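Local coordinates for N-acetylmuramoyl-L-alanine amidase domain-containing protein SAOUHSC_02979 (PDB 5T1Q) that is probably a secreted cell-wall amidase, seen here as its C-terminal part with a glucosaminidase-like domain followed by a CHAP domain, at residues Ala82-Ala87 and Lys179-His184; Lys150-Leu155 and Lys187-Asp192; His291-His296 and Gly325-Ser330; Val299-Gly304 and Arg343-Ala348. All coordinates share one frame; numbering follows the deposited sequence.

Contact 1: Ala82-Ala87 and Lys179-His184; sequences ASVMIA and KDATSH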
loop_
_atom_site.group_PDB
_atom_site.type_symbol
_atom_site.label_atom_id
_atom_site.label_comp_id
_atom_site.label_asym_id
_atom_site.label_seq_id
_atom_site.Cartn_x
_atom_site.Cartn_y
_atom_site.Cartn_z
ATOM N N ALA A 82 -3.807 -20.649 -4.474
ATOM C CA ALA A 82 -4.531 -19.955 -3.414
ATOM C C ALA A 82 -3.636 -18.869 -2.795
ATOM O O ALA A 82 -4.108 -17.809 -2.379
ATOM C CB ALA A 82 -4.971 -20.951 -2.349
ATOM N N SER A 83 -2.338 -19.154 -2.741
ATOM C CA SER A 83 -1.357 -18.216 -2.205
ATOM C C SER A 83 -1.317 -16.918 -2.993
ATOM O O SER A 83 -1.256 -15.835 -2.408
ATOM C CB SER A 83 0.021 -18.873 -2.196
ATOM O OG SER A 83 0.279 -19.450 -3.455
ATOM N N VAL A 84 -1.335 -17.022 -4.319
ATOM C CA VAL A 84 -1.329 -15.842 -5.166
ATOM C C VAL A 84 -2.646 -15.097 -4.953
ATOM O O VAL A 84 -2.650 -13.885 -4.775
ATOM C CB VAL A 84 -1.094 -16.201 -6.656
ATOM C CG1 VAL A 84 -1.238 -14.978 -7.557
ATOM C CG2 VAL A 84 0.285 -16.822 -6.840
HETATM N N MSE A 85 -3.747 -15.835 -4.911
HETATM C CA MSE A 85 -5.075 -15.240 -4.729
HETATM C C MSE A 85 -5.206 -14.515 -3.396
HETATM O O MSE A 85 -5.742 -13.404 -3.337
HETATM C CB MSE A 85 -6.112 -16.355 -4.875
HETATM C CG MSE A 85 -7.553 -15.889 -4.674
HETATM SE SE MSE A 85 -8.753 -17.399 -5.105
HETATM C CE MSE A 85 -10.479 -16.481 -4.884
ATOM N N ILE A 86 -4.724 -15.134 -2.322
ATOM C CA ILE A 86 -4.813 -14.534 -0.997
ATOM C C ILE A 86 -3.900 -13.298 -0.907
ATOM O O ILE A 86 -4.267 -12.294 -0.297
ATOM C CB ILE A 86 -4.466 -15.544 0.116
ATOM C CG1 ILE A 86 -5.507 -16.665 0.150
ATOM C CG2 ILE A 86 -4.435 -14.845 1.469
ATOM C CD1 ILE A 86 -5.139 -17.829 1.040
ATOM N N ALA A 87 -2.720 -13.395 -1.514
ATOM C CA ALA A 87 -1.771 -12.305 -1.519
ATOM C C ALA A 87 -2.325 -11.111 -2.277
ATOM O O ALA A 87 -2.169 -9.972 -1.827
ATOM C CB ALA A 87 -0.455 -12.754 -2.124
ATOM N N LYS A 179 6.106 -18.124 -7.717
ATOM C CA LYS A 179 6.912 -16.990 -8.230
ATOM C C LYS A 179 6.839 -16.806 -9.748
ATOM O O LYS A 179 7.078 -15.709 -10.255
ATOM C CB LYS A 179 8.374 -17.035 -7.756
ATOM C CG LYS A 179 8.562 -16.551 -6.320
ATOM C CD LYS A 179 9.999 -16.107 -6.025
ATOM C CE LYS A 179 10.944 -17.255 -5.716
ATOM N NZ LYS A 179 10.796 -17.720 -4.305
ATOM N N ASP A 180 6.523 -17.871 -10.473
ATOM C CA ASP A 180 6.363 -17.765 -11.915
ATOM C C ASP A 180 5.053 -17.025 -12.178
ATOM O O ASP A 180 4.978 -16.157 -13.053
ATOM C CB ASP A 180 6.359 -19.154 -12.554
ATOM C CG ASP A 180 7.697 -19.875 -12.389
ATOM O OD1 ASP A 180 8.713 -19.353 -12.899
ATOM O OD2 ASP A 180 7.730 -20.965 -11.768
ATOM N N ALA A 181 4.044 -17.345 -11.369
ATOM C CA ALA A 181 2.733 -16.728 -11.477
ATOM C C ALA A 181 2.749 -15.239 -11.116
ATOM O O ALA A 181 2.216 -14.416 -11.864
ATOM C CB ALA A 181 1.728 -17.475 -10.618
ATOM N N THR A 182 3.368 -14.882 -9.992
ATOM C CA THR A 182 3.433 -13.471 -9.594
ATOM C C THR A 182 4.184 -12.617 -10.635
ATOM O O THR A 182 3.794 -11.477 -10.884
ATOM C CB THR A 182 4.055 -13.271 -8.197
ATOM O OG1 THR A 182 5.392 -13.765 -8.183
ATOM C CG2 THR A 182 3.237 -13.982 -7.114
ATOM N N SER A 183 5.219 -13.170 -11.268
ATOM C CA SER A 183 5.981 -12.406 -12.283
ATOM C C SER A 183 5.139 -12.071 -13.525
ATOM O O SER A 183 5.395 -11.072 -14.199
ATOM C CB SER A 183 7.246 -13.145 -12.722
ATOM O OG SER A 183 6.923 -14.277 -13.503
ATOM N N HIS A 184 4.156 -12.918 -13.838
ATOM C CA HIS A 184 3.259 -12.663 -14.981
ATOM C C HIS A 184 2.124 -11.691 -14.635
ATOM O O HIS A 184 1.491 -11.135 -15.526
ATOM C CB HIS A 184 2.726 -13.969 -15.568
ATOM C CG HIS A 184 3.761 -14.744 -16.324
ATOM N ND1 HIS A 184 4.462 -15.797 -15.772
ATOM C CD2 HIS A 184 4.233 -14.598 -17.585
ATOM C CE1 HIS A 184 5.308 -16.277 -16.665
ATOM N NE2 HIS A 184 5.186 -15.570 -17.777
#
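Val84 meets Ala181 and Thr182 where two helices of the glucosaminidase-like domain come close, and the contact between them is purely apolar. A single methyl does the touching: Val84 CG2 reaches Ala181 CB at 4.1 Å and Thr182 CG2 at the same distance. In Val84, CG1 lies anti to the backbone N (chi1 174°), which leaves CG2 opposite the carbonyl carbon and facing the partner helix. Valine, alanine and threonine, with their short side chains, suit a place where the CA atoms of Val84 and Thr182 are 6.9 Å apart. Thr182 divides its two branches: its methyl joins the apolar patch, while its hydroxyl is hydrogen-bonded to Asn200.

The polar bonds lie within 179-184, on the far side of that helix. The carbonyl oxygen of Asp180 is gripped twice, by Ser183 OG at 2.7 Å and by His184 ND1 at 2.8 Å, the two donors arriving from opposite faces of the carbonyl plane. Both side chains thus fold back on the backbone of their own segment.

Around the contact, helix 82-93 is met by three others, with helix 178-185 on Val84, helix 145-158 against Val84 and Met85, and helix 195-205 touching both Ala87 and Thr182.

Contact 2: Lys150-Leu155 and Lys187-Asp192; sequences KDYSDL and KTYATD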
loop_
_atom_site.group_PDB
_atom_site.type_symbol
_atom_site.label_atom_id
_atom_site.label_comp_id
_atom_site.label_asym_id
_atom_site.label_seq_id
_atom_site.Cartn_x
_atom_site.Cartn_y
_atom_site.Cartn_z
ATOM N N LYS A 150 -15.217 -15.418 -6.298
ATOM C CA LYS A 150 -15.665 -16.141 -7.499
ATOM C C LYS A 150 -15.282 -15.348 -8.761
ATOM O O LYS A 150 -14.775 -15.919 -9.733
ATOM C CB LYS A 150 -17.195 -16.347 -7.428
ATOM C CG LYS A 150 -17.898 -17.022 -8.611
ATOM C CD LYS A 150 -17.449 -18.459 -8.835
ATOM C CE LYS A 150 -18.552 -19.304 -9.470
ATOM N NZ LYS A 150 -19.080 -18.781 -10.762
ATOM N N ASP A 151 -15.480 -14.031 -8.721
ATOM C CA ASP A 151 -15.214 -13.192 -9.884
ATOM C C ASP A 151 -13.709 -13.109 -10.202
ATOM O O ASP A 151 -13.315 -12.994 -11.373
ATOM C CB ASP A 151 -15.830 -11.807 -9.703
ATOM C CG ASP A 151 -16.012 -11.066 -11.019
ATOM O OD1 ASP A 151 -16.279 -11.727 -12.044
ATOM O OD2 ASP A 151 -15.914 -9.820 -11.022
ATOM N N TYR A 152 -12.873 -13.179 -9.171
ATOM C CA TYR A 152 -11.420 -13.197 -9.375
ATOM C C TYR A 152 -11.028 -14.459 -10.126
ATOM O O TYR A 152 -10.273 -14.401 -11.090
ATOM C CB TYR A 152 -10.664 -13.157 -8.039
ATOM C CG TYR A 152 -9.178 -13.460 -8.179
ATOM C CD1 TYR A 152 -8.273 -12.459 -8.516
ATOM C CD2 TYR A 152 -8.690 -14.754 -7.992
ATOM C CE1 TYR A 152 -6.925 -12.733 -8.654
ATOM C CE2 TYR A 152 -7.346 -15.042 -8.133
ATOM C CZ TYR A 152 -6.467 -14.028 -8.462
ATOM O OH TYR A 152 -5.132 -14.301 -8.588
ATOM N N SER A 153 -11.536 -15.600 -9.659
ATOM C CA SER A 153 -11.239 -16.889 -10.283
ATOM C C SER A 153 -11.732 -16.919 -11.728
ATOM O O SER A 153 -11.060 -17.468 -12.594
ATOM C CB SER A 153 -11.856 -18.041 -9.493
ATOM O OG SER A 153 -13.266 -17.945 -9.485
ATOM N N ASP A 154 -12.886 -16.306 -11.982
ATOM C CA ASP A 154 -13.431 -16.229 -13.338
ATOM C C ASP A 154 -12.558 -15.377 -14.250
ATOM O O ASP A 154 -12.413 -15.689 -15.430
ATOM C CB ASP A 154 -14.871 -15.693 -13.332
ATOM C CG ASP A 154 -15.882 -16.712 -12.799
ATOM O OD1 ASP A 154 -15.486 -17.852 -12.469
ATOM O OD2 ASP A 154 -17.087 -16.378 -12.725
ATOM N N LEU A 155 -11.973 -14.311 -13.704
ATOM C CA LEU A 155 -11.097 -13.440 -14.488
ATOM C C LEU A 155 -9.829 -14.178 -14.904
ATOM O O LEU A 155 -9.434 -14.128 -16.069
ATOM C CB LEU A 155 -10.720 -12.182 -13.700
ATOM C CG LEU A 155 -9.844 -11.155 -14.428
ATOM C CD1 LEU A 155 -10.519 -10.653 -15.691
ATOM C CD2 LEU A 155 -9.517 -10.002 -13.501
ATOM N N LYS A 187 2.713 -7.195 -15.328
ATOM C CA LYS A 187 2.306 -6.229 -16.366
ATOM C C LYS A 187 0.911 -6.437 -16.926
ATOM O O LYS A 187 0.475 -5.688 -17.791
ATOM C CB LYS A 187 3.372 -6.206 -17.480
ATOM C CG LYS A 187 4.641 -5.493 -17.015
ATOM C CD LYS A 187 5.917 -5.892 -17.740
ATOM C CE LYS A 187 7.123 -5.330 -16.982
ATOM N NZ LYS A 187 8.438 -5.778 -17.515
ATOM N N THR A 188 0.187 -7.410 -16.388
ATOM C CA THR A 188 -1.151 -7.725 -16.863
ATOM C C THR A 188 -2.262 -7.350 -15.877
ATOM O O THR A 188 -3.436 -7.330 -16.252
ATOM C CB THR A 188 -1.247 -9.229 -17.152
ATOM O OG1 THR A 188 -0.912 -9.958 -15.969
ATOM C CG2 THR A 188 -0.288 -9.624 -18.267
ATOM N N TYR A 189 -1.895 -7.060 -14.631
ATOM C CA TYR A 189 -2.877 -6.773 -13.592
ATOM C C TYR A 189 -2.761 -5.372 -12.998
ATOM O O TYR A 189 -3.781 -4.773 -12.646
ATOM C CB TYR A 189 -2.733 -7.796 -12.474
ATOM C CG TYR A 189 -3.985 -7.971 -11.653
ATOM C CD1 TYR A 189 -4.957 -8.887 -12.042
ATOM C CD2 TYR A 189 -4.208 -7.222 -10.499
ATOM C CE1 TYR A 189 -6.108 -9.065 -11.293
ATOM C CE2 TYR A 189 -5.360 -7.387 -9.751
ATOM C CZ TYR A 189 -6.308 -8.313 -10.155
ATOM O OH TYR A 189 -7.454 -8.501 -9.426
ATOM N N ALA A 190 -1.530 -4.872 -12.876
ATOM C CA ALA A 190 -1.270 -3.554 -12.289
ATOM C C ALA A 190 -0.118 -2.834 -12.967
ATOM O O ALA A 190 0.689 -3.442 -13.683
ATOM C CB ALA A 190 -0.969 -3.705 -10.804
ATOM N N THR A 191 -0.052 -1.529 -12.743
ATOM C CA THR A 191 1.013 -0.698 -13.301
ATOM C C THR A 191 2.218 -0.626 -12.349
ATOM O O THR A 191 3.341 -0.315 -12.761
ATOM C CB THR A 191 0.496 0.718 -13.566
ATOM O OG1 THR A 191 -0.014 1.261 -12.347
ATOM C CG2 THR A 191 -0.615 0.701 -14.593
ATOM N N ASP A 192 1.966 -0.918 -11.081
ATOM C CA ASP A 192 2.993 -0.908 -10.036
ATOM C C ASP A 192 4.163 -1.797 -10.474
ATOM O O ASP A 192 4.005 -3.002 -10.587
ATOM C CB ASP A 192 2.361 -1.413 -8.718
ATOM C CG ASP A 192 3.303 -1.339 -7.518
ATOM O OD1 ASP A 192 4.528 -1.130 -7.680
ATOM O OD2 ASP A 192 2.793 -1.498 -6.386
#
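In the helical, lysozyme-like part of the chain, the loop between helices 178-185 and 195-205 sends Tyr189 against helix 145-158, where Tyr152 and Leu155 receive it. These two residues lie three apart on the helix and hence on one side of it. The Tyr189 ring carries the loop's whole share: its CE1 packs on Leu155 CD2 at 4.2 Å, and its OH comes to the edge of the Tyr152 ring, 4.1 Å from CD1. Tyrosine suits this place because its length bridges the gap of 10.6 Å between the CA atoms of Leu155 and Tyr189, while the hydroxyl gives its buried tip a polar partner, the carbonyl oxygen of Phe109. In Tyr152, CG lies anti to the backbone N (chi1 168°), which carries the ring out so that CD1 lies by Tyr189 OH. The Tyr152 hydroxyl is hydrogen-bonded to Gln88. Leucine supplies a branched end whose CD2 meets the Tyr189 ring obliquely. The two phenols thus bury their rings without stranding their oxygens.

Helix 82-93 borders both aromatic residues, touching Tyr152 through Val84 and Met85 and Tyr189 through Gln88 and Glu92, while Tyr195 at the start of helix 195-205 also packs on Tyr189.

Contact 3: His291-His296 and Gly325-Ser330; sequences HTPKRH and GSIVIS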
loop_
_atom_site.group_PDB
_atom_site.type_symbol
_atom_site.label_atom_id
_atom_site.label_comp_id
_atom_site.label_asym_id
_atom_site.label_seq_id
_atom_site.Cartn_x
_atom_site.Cartn_y
_atom_site.Cartn_z
ATOM N N HIS A 291 12.433 26.086 13.259
ATOM C CA HIS A 291 13.481 25.669 12.331
ATOM C C HIS A 291 14.573 24.813 12.998
ATOM O O HIS A 291 15.545 24.419 12.336
ATOM C CB HIS A 291 14.105 26.900 11.648
ATOM C CG HIS A 291 13.162 27.629 10.743
ATOM N ND1 HIS A 291 12.777 27.133 9.517
ATOM C CD2 HIS A 291 12.528 28.819 10.880
ATOM C CE1 HIS A 291 11.946 27.984 8.937
ATOM N NE2 HIS A 291 11.779 29.015 9.743
ATOM N N THR A 292 14.417 24.511 14.296
ATOM C CA THR A 292 15.371 23.680 15.020
ATOM C C THR A 292 15.011 22.201 14.826
ATOM O O THR A 292 13.892 21.786 15.163
ATOM C CB THR A 292 15.377 24.013 16.521
ATOM O OG1 THR A 292 15.709 25.388 16.680
ATOM C CG2 THR A 292 16.416 23.171 17.290
ATOM N N PRO A 293 15.936 21.404 14.267
ATOM C CA PRO A 293 15.585 19.997 14.084
ATOM C C PRO A 293 15.267 19.313 15.415
ATOM O O PRO A 293 15.927 19.571 16.423
ATOM C CB PRO A 293 16.846 19.406 13.418
ATOM C CG PRO A 293 17.471 20.570 12.726
ATOM C CD PRO A 293 17.271 21.696 13.698
ATOM N N LYS A 294 14.265 18.447 15.412
ATOM C CA LYS A 294 13.843 17.805 16.639
ATOM C C LYS A 294 13.359 16.388 16.404
ATOM O O LYS A 294 12.581 16.108 15.479
ATOM C CB LYS A 294 12.749 18.642 17.276
ATOM C CG LYS A 294 12.299 18.185 18.646
ATOM C CD LYS A 294 11.277 19.170 19.177
ATOM C CE LYS A 294 10.630 18.669 20.438
ATOM N NZ LYS A 294 9.726 19.748 20.924
ATOM N N ARG A 295 13.817 15.506 17.277
ATOM C CA ARG A 295 13.501 14.095 17.217
ATOM C C ARG A 295 11.995 13.869 17.352
ATOM O O ARG A 295 11.358 14.453 18.210
ATOM C CB ARG A 295 14.259 13.362 18.327
ATOM C CG ARG A 295 14.128 11.857 18.306
ATOM C CD ARG A 295 15.001 11.235 19.381
ATOM N NE ARG A 295 14.905 9.781 19.355
ATOM C CZ ARG A 295 14.093 9.058 20.126
ATOM N NH1 ARG A 295 14.094 7.731 20.015
ATOM N NH2 ARG A 295 13.281 9.639 21.020
ATOM N N HIS A 296 11.455 13.038 16.465
ATOM C CA HIS A 296 10.030 12.684 16.416
ATOM C C HIS A 296 9.058 13.809 16.083
ATOM O O HIS A 296 7.846 13.720 16.351
ATOM C CB HIS A 296 9.578 11.929 17.681
ATOM C CG HIS A 296 10.287 10.624 17.879
ATOM N ND1 HIS A 296 10.361 9.996 19.098
ATOM C CD2 HIS A 296 11.018 9.868 17.023
ATOM C CE1 HIS A 296 11.048 8.874 18.975
ATOM N NE2 HIS A 296 11.454 8.769 17.723
ATOM N N GLY A 325 24.122 17.915 13.269
ATOM C CA GLY A 325 22.987 18.748 12.831
ATOM C C GLY A 325 22.149 18.161 11.685
ATOM O O GLY A 325 21.096 18.681 11.375
ATOM N N SER A 326 22.616 17.086 11.045
ATOM C CA SER A 326 21.842 16.464 9.970
ATOM C C SER A 326 20.702 15.658 10.599
ATOM O O SER A 326 20.687 15.469 11.806
ATOM C CB SER A 326 22.725 15.595 9.075
ATOM O OG SER A 326 23.375 14.582 9.796
ATOM N N ILE A 327 19.735 15.218 9.799
ATOM C CA ILE A 327 18.612 14.444 10.338
ATOM C C ILE A 327 18.391 13.172 9.528
ATOM O O ILE A 327 18.740 13.109 8.350
ATOM C CB ILE A 327 17.283 15.268 10.347
ATOM C CG1 ILE A 327 16.911 15.732 8.935
ATOM C CG2 ILE A 327 17.416 16.481 11.245
ATOM C CD1 ILE A 327 15.596 16.465 8.821
ATOM N N VAL A 328 17.810 12.169 10.180
ATOM C CA VAL A 328 17.404 10.938 9.529
ATOM C C VAL A 328 15.883 10.992 9.533
ATOM O O VAL A 328 15.264 11.157 10.603
ATOM C CB VAL A 328 17.856 9.699 10.294
ATOM C CG1 VAL A 328 17.415 8.438 9.560
ATOM C CG2 VAL A 328 19.366 9.715 10.489
ATOM N N ILE A 329 15.281 10.856 8.349
ATOM C CA ILE A 329 13.844 10.929 8.210
ATOM C C ILE A 329 13.275 9.673 7.563
ATOM O O ILE A 329 13.978 8.989 6.829
ATOM C CB ILE A 329 13.408 12.146 7.350
ATOM C CG1 ILE A 329 13.979 12.075 5.931
ATOM C CG2 ILE A 329 13.855 13.435 8.004
ATOM C CD1 ILE A 329 13.464 13.135 4.977
ATOM N N SER A 330 11.998 9.395 7.845
ATOM C CA SER A 330 11.274 8.314 7.211
ATOM C C SER A 330 10.048 8.965 6.535
ATOM O O SER A 330 9.512 9.988 7.000
ATOM C CB SER A 330 10.893 7.201 8.201
ATOM O OG SER A 330 9.987 7.651 9.189
#
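Pro293 presses on Ile327 in the CHAP domain, where the loop after strand 288-290 passes strand 327-332, and this pair makes the tight part of the contact. Pro293 CB sits 3.7 Å from Ile327 CG2, the CB corner of the proline ring meeting the methyl of the side chain. Ile327 presents CG2 by placing it opposite the carbonyl carbon, with CG1 between backbone N and carbonyl carbon (chi1 59°). A beta-branched residue suits the strand and offers a methyl close to the backbone, while the rigid pyrrolidine gives a compact apolar surface. Tyr355 of strand 354-357 touches both residues and thickens the patch. The packing fades at Gly325, whose carbonyl oxygen is 4.3 Å from Pro293 CG. Gly325 holds a positive phi of 93°, at which a side chain would jam against the preceding carbonyl, so glycine belongs in this turn.

Beyond the proline the segment 291-296 drifts away toward solvent. Lys294 points from the strand and finds Thr357 with its NZ, and exposed Arg295 runs out extended, with its CG 3.9 Å above the centre of the His296 ring. That ring is also stacked with Phe264, and His296 bonds Val318 through the backbone, which places the loop's end by strand 314-321.

Chemically, the two segments are joined by a small apolar patch with no polar bond between them. Proline has no backbone N-H to offer as a donor, and the Ile327 backbone is already paired with Ile345; the loop's polar bonds go elsewhere, such as Lys294 to Thr357.

Contact 4: Val299-Gly304 and Arg343-Ala348; sequences VVFEAG and RTINAA. With NA (sodium ion), chain E.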
loop_
_atom_site.group_PDB
_atom_site.type_symbol
_atom_site.label_atom_id
_atom_site.label_comp_id
_atom_site.label_asym_id
_atom_site.label_seq_id
_atom_site.Cartn_x
_atom_site.Cartn_y
_atom_site.Cartn_z
ATOM N N VAL A 299 8.573 16.844 9.896
ATOM C CA VAL A 299 9.426 17.816 9.213
ATOM C C VAL A 299 8.776 18.190 7.890
ATOM O O VAL A 299 8.434 17.324 7.073
ATOM C CB VAL A 299 10.893 17.351 9.068
ATOM C CG1 VAL A 299 10.991 16.004 8.372
ATOM C CG2 VAL A 299 11.718 18.401 8.336
ATOM N N VAL A 300 8.586 19.493 7.697
ATOM C CA VAL A 300 7.923 19.982 6.509
ATOM C C VAL A 300 8.863 20.642 5.499
ATOM O O VAL A 300 9.721 21.445 5.872
ATOM C CB VAL A 300 6.852 20.998 6.902
ATOM C CG1 VAL A 300 6.172 21.572 5.659
ATOM C CG2 VAL A 300 5.851 20.363 7.855
ATOM N N PHE A 301 8.635 20.293 4.226
ATOM C CA PHE A 301 9.299 20.842 3.059
ATOM C C PHE A 301 8.252 21.709 2.351
ATOM O O PHE A 301 7.181 21.191 1.967
ATOM C CB PHE A 301 9.676 19.727 2.058
ATOM C CG PHE A 301 10.800 18.823 2.503
ATOM C CD1 PHE A 301 10.578 17.818 3.431
ATOM C CD2 PHE A 301 12.066 18.948 1.949
ATOM C CE1 PHE A 301 11.606 16.969 3.820
ATOM C CE2 PHE A 301 13.108 18.107 2.343
ATOM C CZ PHE A 301 12.875 17.108 3.262
ATOM N N GLU A 302 8.544 22.994 2.140
ATOM C CA GLU A 302 7.618 23.879 1.414
ATOM C C GLU A 302 7.488 23.417 -0.056
ATOM O O GLU A 302 8.288 22.616 -0.543
ATOM C CB GLU A 302 8.097 25.345 1.451
ATOM C CG GLU A 302 8.215 25.980 2.848
ATOM C CD GLU A 302 6.865 26.276 3.509
ATOM O OE1 GLU A 302 5.806 25.933 2.945
ATOM O OE2 GLU A 302 6.847 26.896 4.601
ATOM N N ALA A 303 6.428 23.857 -0.719
ATOM C CA ALA A 303 6.204 23.558 -2.134
ATOM C C ALA A 303 7.473 23.874 -2.940
ATOM O O ALA A 303 8.010 24.959 -2.841
ATOM C CB ALA A 303 5.036 24.390 -2.648
ATOM N N GLY A 304 7.981 22.890 -3.668
ATOM C CA GLY A 304 9.200 23.053 -4.461
ATOM C C GLY A 304 10.523 23.113 -3.701
ATOM O O GLY A 304 11.557 23.253 -4.319
ATOM N N ARG A 343 15.936 8.474 4.621
ATOM C CA ARG A 343 17.159 9.091 4.136
ATOM C C ARG A 343 17.686 10.090 5.139
ATOM O O ARG A 343 17.030 10.383 6.120
ATOM C CB ARG A 343 16.926 9.788 2.771
ATOM C CG ARG A 343 15.822 10.827 2.762
ATOM C CD ARG A 343 15.530 11.308 1.337
ATOM N NE ARG A 343 14.301 12.097 1.300
ATOM C CZ ARG A 343 14.176 13.383 0.967
ATOM N NH1 ARG A 343 15.200 14.112 0.548
ATOM N NH2 ARG A 343 12.962 13.931 0.997
ATOM N N THR A 344 18.867 10.623 4.849
ATOM C CA THR A 344 19.508 11.621 5.672
ATOM C C THR A 344 19.513 12.960 4.935
ATOM O O THR A 344 19.867 13.024 3.760
ATOM C CB THR A 344 20.964 11.227 5.985
ATOM O OG1 THR A 344 20.958 10.055 6.791
ATOM C CG2 THR A 344 21.717 12.355 6.737
ATOM N N ILE A 345 19.113 14.015 5.635
ATOM C CA ILE A 345 19.125 15.363 5.090
ATOM C C ILE A 345 20.294 16.068 5.751
ATOM O O ILE A 345 20.367 16.089 6.981
ATOM C CB ILE A 345 17.819 16.122 5.432
ATOM C CG1 ILE A 345 16.576 15.395 4.867
ATOM C CG2 ILE A 345 17.900 17.575 4.953
ATOM C CD1 ILE A 345 16.549 15.269 3.350
ATOM N N ASN A 346 21.187 16.671 4.954
ATOM C CA ASN A 346 22.369 17.350 5.508
ATOM C C ASN A 346 21.990 18.521 6.425
ATOM O O ASN A 346 20.872 19.066 6.350
ATOM C CB ASN A 346 23.411 17.728 4.418
ATOM C CG ASN A 346 22.900 18.750 3.388
ATOM O OD1 ASN A 346 22.660 18.397 2.225
ATOM N ND2 ASN A 346 22.776 20.019 3.787
ATOM N N ALA A 347 22.927 18.881 7.297
ATOM C CA ALA A 347 22.738 19.919 8.316
ATOM C C ALA A 347 22.264 21.263 7.781
ATOM O O ALA A 347 21.327 21.848 8.327
ATOM C CB ALA A 347 24.013 20.108 9.127
ATOM N N ALA A 348 22.920 21.754 6.731
ATOM C CA ALA A 348 22.570 23.046 6.155
ATOM C C ALA A 348 21.141 23.045 5.606
ATOM O O ALA A 348 20.400 23.977 5.851
ATOM C CB ALA A 348 23.595 23.462 5.093
HETATM NA NA NA E . 3.735 26.197 4.546
HETATM O O HOH W 1 4.921 28.404 5.097
HETATM O O HOH W 2 2.592 26.887 2.701
#
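Strands 298-301 and 339-345 belong to one sheet of the CHAP domain with 314-321 and 327-332 between them, each neighbouring pair antiparallel, and so they meet through side chains alone. Phe301 spans the gap. Its CZ lies 4.1 Å from Ile345 CD1, which sits at the edge of the ring near its plane, and 3.9 Å from Arg343 NH2. The side chains of Phe301 and Arg343 come from opposite directions; the planes of ring and guanidinium are 24° apart and NH2 meets the ring obliquely. Phenylalanine suits the place by its reach and its apolar ring, and Ile345, also buried, offers its terminal methyl CD1. Arg343 leaves the backbone with CG between N and the carbonyl carbon (chi1 56°), then extends to NE, which makes a salt bridge with Glu331. That glutamate, with Cys253 and His314, has the geometry of a Cys-His-Glu triad, consistent with a CHAP active site, and Phe301 pairs with His314 through the backbone.

Directly after Phe301 the chain turns to a metal. Glu302 OE1 binds a sodium ion at 2.6 Å, and OE2, 3.2 Å from the ion, instead accepts a hydrogen bond from a water at 2.5 Å that is itself a ligand. His276 O, Asn279 OD1, Asn280 OD1 and a second water complete an all-oxygen shell of six, as suits a hard cation.

The chemistry therefore divides at one residue step: Phe301 packs by the arginine whose NE is bridged to Glu331, while Glu302 spends its carboxylate on linking the strand end to the 276-280 region through sodium.

The four contacts fall into two pairs, one in each of two domains. Contacts 1 and 2 lie in the glucosaminidase-like domain, 11 Å apart between centres, with their segments alternating along the chain; they touch through Met85 CG, 3.6 Å from Tyr152 CE2. Contacts 3 and 4 come later, in the CHAP domain, with centres 9 Å apart and segments again alternating. Their neighbouring strands 327-332 and 339-345 are joined by probable backbone bonds such as Ile329 N to Arg343 O, 2.9 Å. Between the pairs the centres are about 39 to 42 Å apart, on opposite sides of the chain's centre, as expected of two domains with separate cores.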